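Local coordinates for protein polyphosphate kinase (Porphyromonas gingivalis, PDB 2O8R) that probably catalyses the reversible transfer of the terminal phosphate of ATP onto long-chain polyphosphate, as a magnesium-dependent kinase of the PPK1 family, at residues A[19-24]-A[46-51]; A[23-28]-A[40-45]; A[542-547]-A[593-598]. The protein carries 3 engineered substitutions. All coordinates share one frame; numbering follows the deposited sequence.

Overall arrangement
Contacts 1 and 2 are two successive levels of one antiparallel helix pair, 13-29 against 35-63, in the N-terminal domain. Their centres lie about 7 Å apart, they share Arg-23 and Val-24, and Asn-21 ND2 of contact 1 reaches Phe-45 O of contact 2 at 3.0 Å, probably a hydrogen bond. Contact 3 belongs to the second C-terminal domain, its centre about 14 Å from that of contact 1. It packs on contact 2 where Phe-41 CZ comes 4.1 Å from Met-593 CA. Contacts 1 and 3 flank the predicted ATP site: they hold Asn-48 and His-597, and the side chain of Arg-570 lies about 3 Å from those of both Phe-20 and Asn-544.

Contact 1 of 3, residues A[19-24]-A[46-51]; sequences SFNERV and SSNLEE. With SO4 (sulfate ion), chain D.
Asn-21 and Asn-48 meet between the nearly antiparallel helices 13-29 and 35-63 of the N-terminal domain, at the predicted ATP site to which Asn-48 belongs. The two short helix axes come no closer than 10.4 Å, and the paired amides bridge that spacing. Asn-48 points toward helix 13-29, and chi1 of -62° sets its CG anti to the carbonyl carbon; its ND2 donates to Asn-21 OD1 at 2.9 Å. The bond is nearly straight at 168°. The acceptor lies in the amide plane of Asn-48, whereas the donor is tilted from the carbonyl plane of Asn-21, the two amides being turned 42° against each other. Asn-21 ND2 probably hydrogen-bonds to Phe-45 O, which would leave both ends of this buried amide gripped by helix 35-63. The same ND2 also sits 4.0 Å from Leu-49 CB. Beside the amide pair, Phe-20 CE2 approaches Asn-48 ND2 obliquely at 4.1 Å, and Val-24 CG2 lies over one face of the Phe-20 ring, toward its rim. Ser-46, whose CB points away from helix 13-29, donates from OG to O1 of a sulfate at 2.7 Å, an ion probably from the crystallisation liquor. Outward, Phe-20 touches Arg-570 and Arg-589 of the C-terminal half, Glu-22 forms a salt bridge to Arg-93 on helix 83-112, and Glu-50 pairs with Lys-233 and Arg-268 on middle-domain strands 225-235 and 268-272.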
loop_
_atom_site.group_PDB
_atom_site.type_symbol
_atom_site.label_atom_id
_atom_site.label_comp_id
_atom_site.label_asym_id
_atom_site.label_seq_id
_atom_site.Cartn_x
_atom_site.Cartn_y
_atom_site.Cartn_z
ATOM N N SER A 19 10.284 -15.348 -27.534
ATOM C CA SER A 19 11.246 -16.404 -27.259
ATOM C C SER A 19 11.631 -16.422 -25.783
ATOM O O SER A 19 11.773 -17.485 -25.173
ATOM C CB SER A 19 12.490 -16.188 -28.125
ATOM O OG SER A 19 13.399 -17.255 -27.987
ATOM N N PHE A 20 11.798 -15.226 -25.223
ATOM C CA PHE A 20 12.126 -15.056 -23.815
ATOM C C PHE A 20 10.988 -15.576 -22.945
ATOM O O PHE A 20 11.220 -16.308 -21.983
ATOM C CB PHE A 20 12.445 -13.584 -23.535
ATOM C CG PHE A 20 12.198 -13.153 -22.126
ATOM C CD1 PHE A 20 13.011 -13.607 -21.090
ATOM C CD2 PHE A 20 11.170 -12.257 -21.835
ATOM C CE1 PHE A 20 12.790 -13.201 -19.782
ATOM C CE2 PHE A 20 10.934 -11.841 -20.530
ATOM C CZ PHE A 20 11.745 -12.310 -19.500
ATOM N N ASN A 21 9.756 -15.239 -23.298
ATOM C CA ASN A 21 8.643 -15.698 -22.488
ATOM C C ASN A 21 8.409 -17.196 -22.634
ATOM O O ASN A 21 7.934 -17.836 -21.698
ATOM C CB ASN A 21 7.374 -14.879 -22.711
ATOM C CG ASN A 21 6.704 -14.484 -21.403
ATOM O OD1 ASN A 21 7.361 -14.324 -20.369
ATOM N ND2 ASN A 21 5.392 -14.325 -21.442
ATOM N N GLU A 22 8.784 -17.757 -23.783
ATOM C CA GLU A 22 8.839 -19.214 -23.945
ATOM C C GLU A 22 9.776 -19.854 -22.904
ATOM O O GLU A 22 9.432 -20.862 -22.286
ATOM C CB GLU A 22 9.292 -19.574 -25.357
ATOM C CG GLU A 22 9.629 -21.047 -25.574
ATOM C CD GLU A 22 8.657 -21.781 -26.501
ATOM O OE1 GLU A 22 8.980 -22.930 -26.880
ATOM O OE2 GLU A 22 7.585 -21.227 -26.855
ATOM N N ARG A 23 10.948 -19.259 -22.696
ATOM C CA ARG A 23 11.894 -19.766 -21.710
ATOM C C ARG A 23 11.368 -19.648 -20.265
ATOM O O ARG A 23 11.711 -20.463 -19.398
ATOM C CB ARG A 23 13.235 -19.060 -21.867
ATOM C CG ARG A 23 14.252 -19.395 -20.796
ATOM C CD ARG A 23 14.640 -20.859 -20.837
ATOM N NE ARG A 23 15.552 -21.183 -19.748
ATOM C CZ ARG A 23 15.192 -21.782 -18.618
ATOM N NH1 ARG A 23 13.929 -22.120 -18.423
ATOM N NH2 ARG A 23 16.099 -22.049 -17.687
ATOM N N VAL A 24 10.537 -18.635 -20.013
ATOM C CA VAL A 24 9.878 -18.487 -18.713
ATOM C C VAL A 24 8.863 -19.622 -18.530
ATOM O O VAL A 24 8.832 -20.287 -17.492
ATOM C CB VAL A 24 9.200 -17.101 -18.566
ATOM C CG1 VAL A 24 8.493 -16.985 -17.229
ATOM C CG2 VAL A 24 10.231 -16.003 -18.681
ATOM N N SER A 46 2.428 -15.163 -17.350
ATOM C CA SER A 46 1.146 -14.534 -17.571
ATOM C C SER A 46 1.254 -13.023 -17.436
ATOM O O SER A 46 0.730 -12.298 -18.287
ATOM C CB SER A 46 0.108 -15.076 -16.592
ATOM O OG SER A 46 -0.090 -16.463 -16.770
ATOM N N SER A 47 1.930 -12.552 -16.381
ATOM C CA SER A 47 2.084 -11.096 -16.165
ATOM C C SER A 47 2.934 -10.405 -17.230
ATOM O O SER A 47 2.655 -9.263 -17.597
ATOM C CB SER A 47 2.625 -10.768 -14.765
ATOM O OG SER A 47 3.546 -11.747 -14.338
ATOM N N ASN A 48 3.964 -11.101 -17.717
ATOM C CA ASN A 48 4.783 -10.606 -18.825
ATOM C C ASN A 48 3.991 -10.447 -20.102
ATOM O O ASN A 48 4.156 -9.466 -20.801
ATOM C CB ASN A 48 5.962 -11.534 -19.114
ATOM C CG ASN A 48 6.906 -11.643 -17.962
ATOM O OD1 ASN A 48 6.875 -10.829 -17.030
ATOM N ND2 ASN A 48 7.755 -12.656 -18.005
ATOM N N LEU A 49 3.146 -11.429 -20.406
ATOM C CA LEU A 49 2.343 -11.404 -21.617
ATOM C C LEU A 49 1.239 -10.354 -21.501
ATOM O O LEU A 49 0.715 -9.861 -22.498
ATOM C CB LEU A 49 1.756 -12.782 -21.888
ATOM C CG LEU A 49 1.050 -12.966 -23.228
ATOM C CD1 LEU A 49 1.986 -12.580 -24.365
ATOM C CD2 LEU A 49 0.544 -14.390 -23.392
ATOM N N GLU A 50 0.901 -9.993 -20.273
ATOM C CA GLU A 50 -0.072 -8.941 -20.059
ATOM C C GLU A 50 0.559 -7.603 -20.416
ATOM O O GLU A 50 -0.055 -6.783 -21.093
ATOM C CB GLU A 50 -0.562 -8.960 -18.613
ATOM C CG GLU A 50 -1.613 -7.918 -18.282
ATOM C CD GLU A 50 -2.940 -8.156 -18.978
ATOM O OE1 GLU A 50 -3.453 -9.298 -18.962
ATOM O OE2 GLU A 50 -3.478 -7.182 -19.535
ATOM N N GLU A 51 1.799 -7.412 -19.974
ATOM C CA GLU A 51 2.569 -6.197 -20.228
ATOM C C GLU A 51 2.860 -6.027 -21.721
ATOM O O GLU A 51 2.650 -4.955 -22.282
ATOM C CB GLU A 51 3.870 -6.236 -19.416
ATOM C CG GLU A 51 4.793 -5.036 -19.588
ATOM C CD GLU A 51 4.341 -3.806 -18.815
ATOM O OE1 GLU A 51 3.505 -3.932 -17.893
ATOM O OE2 GLU A 51 4.834 -2.702 -19.126
HETATM S S SO4 D . -2.759 -17.353 -19.447
HETATM O O1 SO4 D . -1.496 -17.550 -18.743
HETATM O O2 SO4 D . -3.340 -18.652 -19.775
HETATM O O3 SO4 D . -3.696 -16.595 -18.607
HETATM O O4 SO4 D . -2.483 -16.643 -20.695
#

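Contact 2 of 3, residues A[23-28]-A[40-45]; sequences RVLMEA and KFLSIF
Val-24 holds CG1 anti to its backbone N (chi1 178°), and Phe-45 does the same with CG (chi1 171°), which sets Val-24 CG1 and Phe-45 CG beside their own carbonyl carbons, on side chains that already point toward the partner helix. CG1 is the branch that works. It lies near the plane of the Phe-41 ring, at the edge, 3.7 Å from Phe-41 CD2. Val-24 CG1 also touches Ile-44 CG2 at 3.8 Å and lies near Phe-41 O. The CB of Phe-45 is a further neighbour of this methyl. The Phe-41 ring is sandwiched: over one face, offset toward the rim, comes Glu-27 CB, 3.9 Å from the ring centroid in a CH-pi contact, while Ile-44 CD1 of its own helix sits over the centre of the opposite face. Glu-27 lies alongside the ring, and its chain bends at chi2. Its OE2 takes Arg-23 NH2 on the anti lone pair at 2.9 Å, a salt bridge within helix 13-29, and its OE1 pairs with Lys-655. The aliphatic part of Glu-27 thus serves the ring while the carboxylate is held by the two cations. Leu-25 faces Phe-45 with CD2 over the ring, 4.2 Å from the centroid, a second CH-pi contact. Its other branch, CD1, touches Leu-42 CD1 at 3.9 Å, and that same leucine methyl packs on Ala-28 CB at 3.5 Å. With the short axes 7.8 Å apart and 157° between their directions, this is a close-packed antiparallel helical hairpin. Helix 83-112 adds Leu-97, Tyr-98 and Ile-101 against Leu-25, extending the apolar packing of the helical N-terminal domain to a third helix.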
loop_
_atom_site.group_PDB
_atom_site.type_symbol
_atom_site.label_atom_id
_atom_site.label_comp_id
_atom_site.label_asym_id
_atom_site.label_seq_id
_atom_site.Cartn_x
_atom_site.Cartn_y
_atom_site.Cartn_z
ATOM N N ARG A 23 10.948 -19.259 -22.696
ATOM C CA ARG A 23 11.894 -19.766 -21.710
ATOM C C ARG A 23 11.368 -19.648 -20.265
ATOM O O ARG A 23 11.711 -20.463 -19.398
ATOM C CB ARG A 23 13.235 -19.060 -21.867
ATOM C CG ARG A 23 14.252 -19.395 -20.796
ATOM C CD ARG A 23 14.640 -20.859 -20.837
ATOM N NE ARG A 23 15.552 -21.183 -19.748
ATOM C CZ ARG A 23 15.192 -21.782 -18.618
ATOM N NH1 ARG A 23 13.929 -22.120 -18.423
ATOM N NH2 ARG A 23 16.099 -22.049 -17.687
ATOM N N VAL A 24 10.537 -18.635 -20.013
ATOM C CA VAL A 24 9.878 -18.487 -18.713
ATOM C C VAL A 24 8.863 -19.622 -18.530
ATOM O O VAL A 24 8.832 -20.287 -17.492
ATOM C CB VAL A 24 9.200 -17.101 -18.566
ATOM C CG1 VAL A 24 8.493 -16.985 -17.229
ATOM C CG2 VAL A 24 10.231 -16.003 -18.681
ATOM N N LEU A 25 8.062 -19.857 -19.565
ATOM C CA LEU A 25 7.143 -20.991 -19.601
ATOM C C LEU A 25 7.866 -22.321 -19.385
ATOM O O LEU A 25 7.318 -23.235 -18.782
ATOM C CB LEU A 25 6.367 -21.015 -20.921
ATOM C CG LEU A 25 5.166 -21.958 -21.017
ATOM C CD1 LEU A 25 4.379 -21.983 -19.728
ATOM C CD2 LEU A 25 4.267 -21.543 -22.155
HETATM N N MSE A 26 9.096 -22.424 -19.877
HETATM C CA MSE A 26 9.881 -23.638 -19.685
HETATM C C MSE A 26 10.269 -23.905 -18.232
HETATM O O MSE A 26 10.262 -25.068 -17.809
HETATM C CB MSE A 26 11.108 -23.631 -20.573
HETATM C CG MSE A 26 10.775 -23.982 -21.998
HETATM SE SE MSE A 26 12.137 -23.406 -23.262
HETATM C CE MSE A 26 11.509 -24.465 -24.794
ATOM N N GLU A 27 10.594 -22.854 -17.470
ATOM C CA GLU A 27 10.891 -23.033 -16.052
ATOM C C GLU A 27 9.733 -23.737 -15.396
ATOM O O GLU A 27 9.936 -24.621 -14.566
ATOM C CB GLU A 27 11.154 -21.720 -15.339
ATOM C CG GLU A 27 12.559 -21.194 -15.517
ATOM C CD GLU A 27 13.577 -21.956 -14.701
ATOM O OE1 GLU A 27 13.234 -22.387 -13.593
ATOM O OE2 GLU A 27 14.725 -22.113 -15.158
ATOM N N ALA A 28 8.522 -23.363 -15.802
ATOM C CA ALA A 28 7.322 -24.002 -15.290
ATOM C C ALA A 28 7.260 -25.496 -15.627
ATOM O O ALA A 28 6.774 -26.287 -14.824
ATOM C CB ALA A 28 6.111 -23.294 -15.798
ATOM N N LYS A 40 5.106 -20.129 -9.606
ATOM C CA LYS A 40 5.601 -18.751 -9.707
ATOM C C LYS A 40 5.912 -18.367 -11.145
ATOM O O LYS A 40 5.535 -17.286 -11.586
ATOM C CB LYS A 40 6.848 -18.538 -8.847
ATOM C CG LYS A 40 6.645 -17.669 -7.608
ATOM C CD LYS A 40 5.579 -18.209 -6.667
ATOM C CE LYS A 40 4.985 -17.074 -5.857
ATOM N NZ LYS A 40 3.792 -17.534 -5.110
ATOM N N PHE A 41 6.579 -19.254 -11.878
ATOM C CA PHE A 41 6.954 -18.945 -13.250
ATOM C C PHE A 41 5.782 -18.926 -14.236
ATOM O O PHE A 41 5.795 -18.177 -15.213
ATOM C CB PHE A 41 8.114 -19.831 -13.718
ATOM C CG PHE A 41 9.438 -19.256 -13.386
ATOM C CD1 PHE A 41 9.971 -19.413 -12.123
ATOM C CD2 PHE A 41 10.117 -18.477 -14.305
ATOM C CE1 PHE A 41 11.181 -18.842 -11.788
ATOM C CE2 PHE A 41 11.320 -17.904 -13.974
ATOM C CZ PHE A 41 11.849 -18.083 -12.700
ATOM N N LEU A 42 4.766 -19.729 -13.957
ATOM C CA LEU A 42 3.531 -19.688 -14.716
ATOM C C LEU A 42 2.945 -18.283 -14.553
ATOM O O LEU A 42 2.651 -17.601 -15.531
ATOM C CB LEU A 42 2.571 -20.757 -14.188
ATOM C CG LEU A 42 1.901 -21.796 -15.089
ATOM C CD1 LEU A 42 2.804 -22.252 -16.225
ATOM C CD2 LEU A 42 1.371 -23.002 -14.265
ATOM N N SER A 43 2.817 -17.846 -13.305
ATOM C CA SER A 43 2.299 -16.517 -12.996
ATOM C C SER A 43 3.089 -15.402 -13.705
ATOM O O SER A 43 2.502 -14.523 -14.342
ATOM C CB SER A 43 2.287 -16.316 -11.473
ATOM O OG SER A 43 2.670 -15.003 -11.112
ATOM N N ILE A 44 4.417 -15.471 -13.603
ATOM C CA ILE A 44 5.322 -14.520 -14.247
ATOM C C ILE A 44 5.067 -14.458 -15.745
ATOM O O ILE A 44 4.902 -13.368 -16.299
ATOM C CB ILE A 44 6.811 -14.853 -13.994
ATOM C CG1 ILE A 44 7.171 -14.604 -12.526
ATOM C CG2 ILE A 44 7.706 -14.025 -14.910
ATOM C CD1 ILE A 44 8.542 -15.149 -12.104
ATOM N N PHE A 45 5.007 -15.631 -16.380
ATOM C CA PHE A 45 4.727 -15.731 -17.812
ATOM C C PHE A 45 3.451 -14.985 -18.179
ATOM O O PHE A 45 3.400 -14.273 -19.187
ATOM C CB PHE A 45 4.609 -17.193 -18.234
ATOM C CG PHE A 45 4.106 -17.383 -19.634
ATOM C CD1 PHE A 45 4.990 -17.489 -20.689
ATOM C CD2 PHE A 45 2.743 -17.474 -19.894
ATOM C CE1 PHE A 45 4.532 -17.670 -21.980
ATOM C CE2 PHE A 45 2.280 -17.662 -21.176
ATOM C CZ PHE A 45 3.170 -17.758 -22.226
#

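Contact 3 of 3, residues A[542-547]-A[593-598]. With SO4 (sulfate ion), chain F.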
loop_
_atom_site.group_PDB
_atom_site.type_symbol
_atom_site.label_atom_id
_atom_site.label_comp_id
_atom_site.label_asym_id
_atom_site.label_seq_id
_atom_site.Cartn_x
_atom_site.Cartn_y
_atom_site.Cartn_z
ATOM N N LYS A 542 27.337 -9.221 -20.886
ATOM C CA LYS A 542 26.090 -9.647 -20.252
ATOM C C LYS A 542 25.123 -8.491 -20.096
ATOM O O LYS A 542 25.472 -7.467 -19.521
ATOM C CB LYS A 542 26.359 -10.243 -18.888
ATOM C CG LYS A 542 25.104 -10.570 -18.098
ATOM C CD LYS A 542 25.450 -11.101 -16.711
ATOM C CE LYS A 542 24.214 -11.387 -15.940
ATOM N NZ LYS A 542 23.689 -12.653 -16.448
HETATM N N MSE A 543 23.910 -8.662 -20.610
HETATM C CA MSE A 543 22.873 -7.661 -20.437
HETATM C C MSE A 543 21.451 -8.221 -20.542
HETATM O O MSE A 543 21.244 -9.384 -20.882
HETATM C CB MSE A 543 23.065 -6.557 -21.440
HETATM C CG MSE A 543 22.899 -6.996 -22.869
HETATM SE SE MSE A 543 23.903 -5.802 -24.029
HETATM C CE MSE A 543 24.512 -4.488 -22.689
ATOM N N ASN A 544 20.477 -7.381 -20.220
ATOM C CA ASN A 544 19.091 -7.788 -20.245
ATOM C C ASN A 544 18.613 -7.795 -21.679
ATOM O O ASN A 544 17.812 -8.640 -22.067
ATOM C CB ASN A 544 18.217 -6.865 -19.385
ATOM C CG ASN A 544 18.511 -6.986 -17.896
ATOM O OD1 ASN A 544 19.149 -6.117 -17.307
ATOM N ND2 ASN A 544 18.037 -8.060 -17.282
ATOM N N GLY A 545 19.133 -6.870 -22.477
ATOM C CA GLY A 545 18.694 -6.746 -23.859
ATOM C C GLY A 545 19.737 -6.254 -24.834
ATOM O O GLY A 545 20.530 -5.370 -24.515
ATOM N N LEU A 546 19.721 -6.846 -26.029
ATOM C CA LEU A 546 20.516 -6.405 -27.166
ATOM C C LEU A 546 19.624 -6.268 -28.404
ATOM O O LEU A 546 19.046 -7.241 -28.901
ATOM C CB LEU A 546 21.661 -7.378 -27.434
ATOM C CG LEU A 546 22.530 -7.021 -28.636
ATOM C CD1 LEU A 546 23.102 -5.637 -28.470
ATOM C CD2 LEU A 546 23.632 -8.051 -28.824
ATOM N N GLN A 547 19.520 -5.049 -28.907
ATOM C CA GLN A 547 18.547 -4.763 -29.936
ATOM C C GLN A 547 19.054 -3.679 -30.894
ATOM O O GLN A 547 18.569 -3.573 -32.021
ATOM C CB GLN A 547 17.230 -4.360 -29.252
ATOM C CG GLN A 547 16.034 -4.128 -30.151
ATOM C CD GLN A 547 15.896 -2.686 -30.583
ATOM O OE1 GLN A 547 16.629 -1.811 -30.118
ATOM N NE2 GLN A 547 14.952 -2.430 -31.479
HETATM N N MSE A 593 15.773 -18.640 -10.948
HETATM C CA MSE A 593 14.934 -17.988 -9.943
HETATM C C MSE A 593 15.177 -16.482 -9.761
HETATM O O MSE A 593 14.223 -15.716 -9.595
HETATM C CB MSE A 593 15.083 -18.686 -8.604
HETATM C CG MSE A 593 13.976 -18.331 -7.641
HETATM SE SE MSE A 593 14.175 -19.164 -5.903
HETATM C CE MSE A 593 12.271 -19.349 -5.493
ATOM N N TYR A 594 16.444 -16.068 -9.772
ATOM C CA TYR A 594 16.783 -14.657 -9.678
ATOM C C TYR A 594 16.738 -14.060 -11.058
ATOM O O TYR A 594 17.095 -14.715 -12.031
ATOM C CB TYR A 594 18.188 -14.434 -9.105
ATOM C CG TYR A 594 18.441 -15.028 -7.743
ATOM C CD1 TYR A 594 17.434 -15.120 -6.794
ATOM C CD2 TYR A 594 19.706 -15.460 -7.394
ATOM C CE1 TYR A 594 17.672 -15.658 -5.568
ATOM C CE2 TYR A 594 19.955 -15.989 -6.166
ATOM C CZ TYR A 594 18.940 -16.095 -5.256
ATOM O OH TYR A 594 19.204 -16.637 -4.020
ATOM N N LEU A 595 16.300 -12.814 -11.151
ATOM C CA LEU A 595 16.285 -12.151 -12.437
ATOM C C LEU A 595 17.701 -11.657 -12.727
ATOM O O LEU A 595 18.270 -10.852 -11.977
ATOM C CB LEU A 595 15.242 -11.036 -12.459
ATOM C CG LEU A 595 14.952 -10.313 -13.772
ATOM C CD1 LEU A 595 13.459 -10.134 -14.025
ATOM C CD2 LEU A 595 15.622 -8.984 -13.740
ATOM N N GLU A 596 18.271 -12.192 -13.803
ATOM C CA GLU A 596 19.641 -11.899 -14.205
ATOM C C GLU A 596 19.728 -10.501 -14.790
ATOM O O GLU A 596 19.564 -10.291 -15.988
ATOM C CB GLU A 596 20.114 -12.934 -15.212
ATOM C CG GLU A 596 20.370 -14.305 -14.615
ATOM C CD GLU A 596 21.589 -14.342 -13.703
ATOM O OE1 GLU A 596 22.543 -13.571 -13.924
ATOM O OE2 GLU A 596 21.595 -15.146 -12.758
ATOM N N HIS A 597 20.003 -9.538 -13.927
ATOM C CA HIS A 597 19.734 -8.176 -14.291
ATOM C C HIS A 597 21.004 -7.392 -14.481
ATOM O O HIS A 597 20.969 -6.279 -14.989
ATOM C CB HIS A 597 18.837 -7.530 -13.227
ATOM C CG HIS A 597 18.340 -6.174 -13.603
ATOM N ND1 HIS A 597 18.951 -5.015 -13.174
ATOM C CD2 HIS A 597 17.307 -5.792 -14.386
ATOM C CE1 HIS A 597 18.301 -3.977 -13.663
ATOM N NE2 HIS A 597 17.298 -4.422 -14.399
ATOM N N SER A 598 22.129 -7.964 -14.063
ATOM C CA SER A 598 23.428 -7.310 -14.231
ATOM C C SER A 598 23.675 -6.945 -15.688
ATOM O O SER A 598 23.260 -7.665 -16.614
ATOM C CB SER A 598 24.565 -8.217 -13.751
ATOM O OG SER A 598 24.567 -8.337 -12.344
HETATM S S SO4 F . 15.766 -1.344 -15.221
HETATM O O1 SO4 F . 15.405 -2.566 -14.506
HETATM O O2 SO4 F . 15.137 -1.365 -16.550
HETATM O O3 SO4 F . 15.293 -0.184 -14.468
HETATM O O4 SO4 F . 17.220 -1.232 -15.294
#
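The end of strand 538-543 (542-544) and the run 595-598 point 130° apart, with Asn-544 CA and His-597 CA 6.0 Å from each other. Lys-542 runs straight out as far as CE and then bends at chi4, which places NZ beside the Glu-596 carboxylate. The salt bridge from Lys-542 NZ to Glu-596 OE1 spans 2.9 Å, and the ammonium comes from the anti side, 27° out of the carboxylate plane. Gln-649 ties the pair from outside, its OE1 accepting from Lys-542 NZ and its NE2 donating to Glu-596 OE1. The lysine stem also packs on the second segment, Lys-542 CE lying 3.9 Å from Ser-598 CB, while the serine hydroxyl bonds to Thr-477. Two residues further on, past the end of the strand, one end of the Asn-544 amide sits over a face of the His-597 ring, offset toward the rim, with the two planes 48° apart. The amide is also close to the backbone carbonyls of Glu-596 and His-597. His-597 is held through ND1 by Asp-476, and its NE2 donates to O1 of a sulfate ion at 2.7 Å. Arg-599 binds that sulfate too. The ion, probably from the crystallisation liquor, sits at the ring edge; an anion here is consistent with the phosphate site of a phospholipase D-like domain, and His-597 is a predicted ATP ligand, beside Tyr-474 and Arg-570.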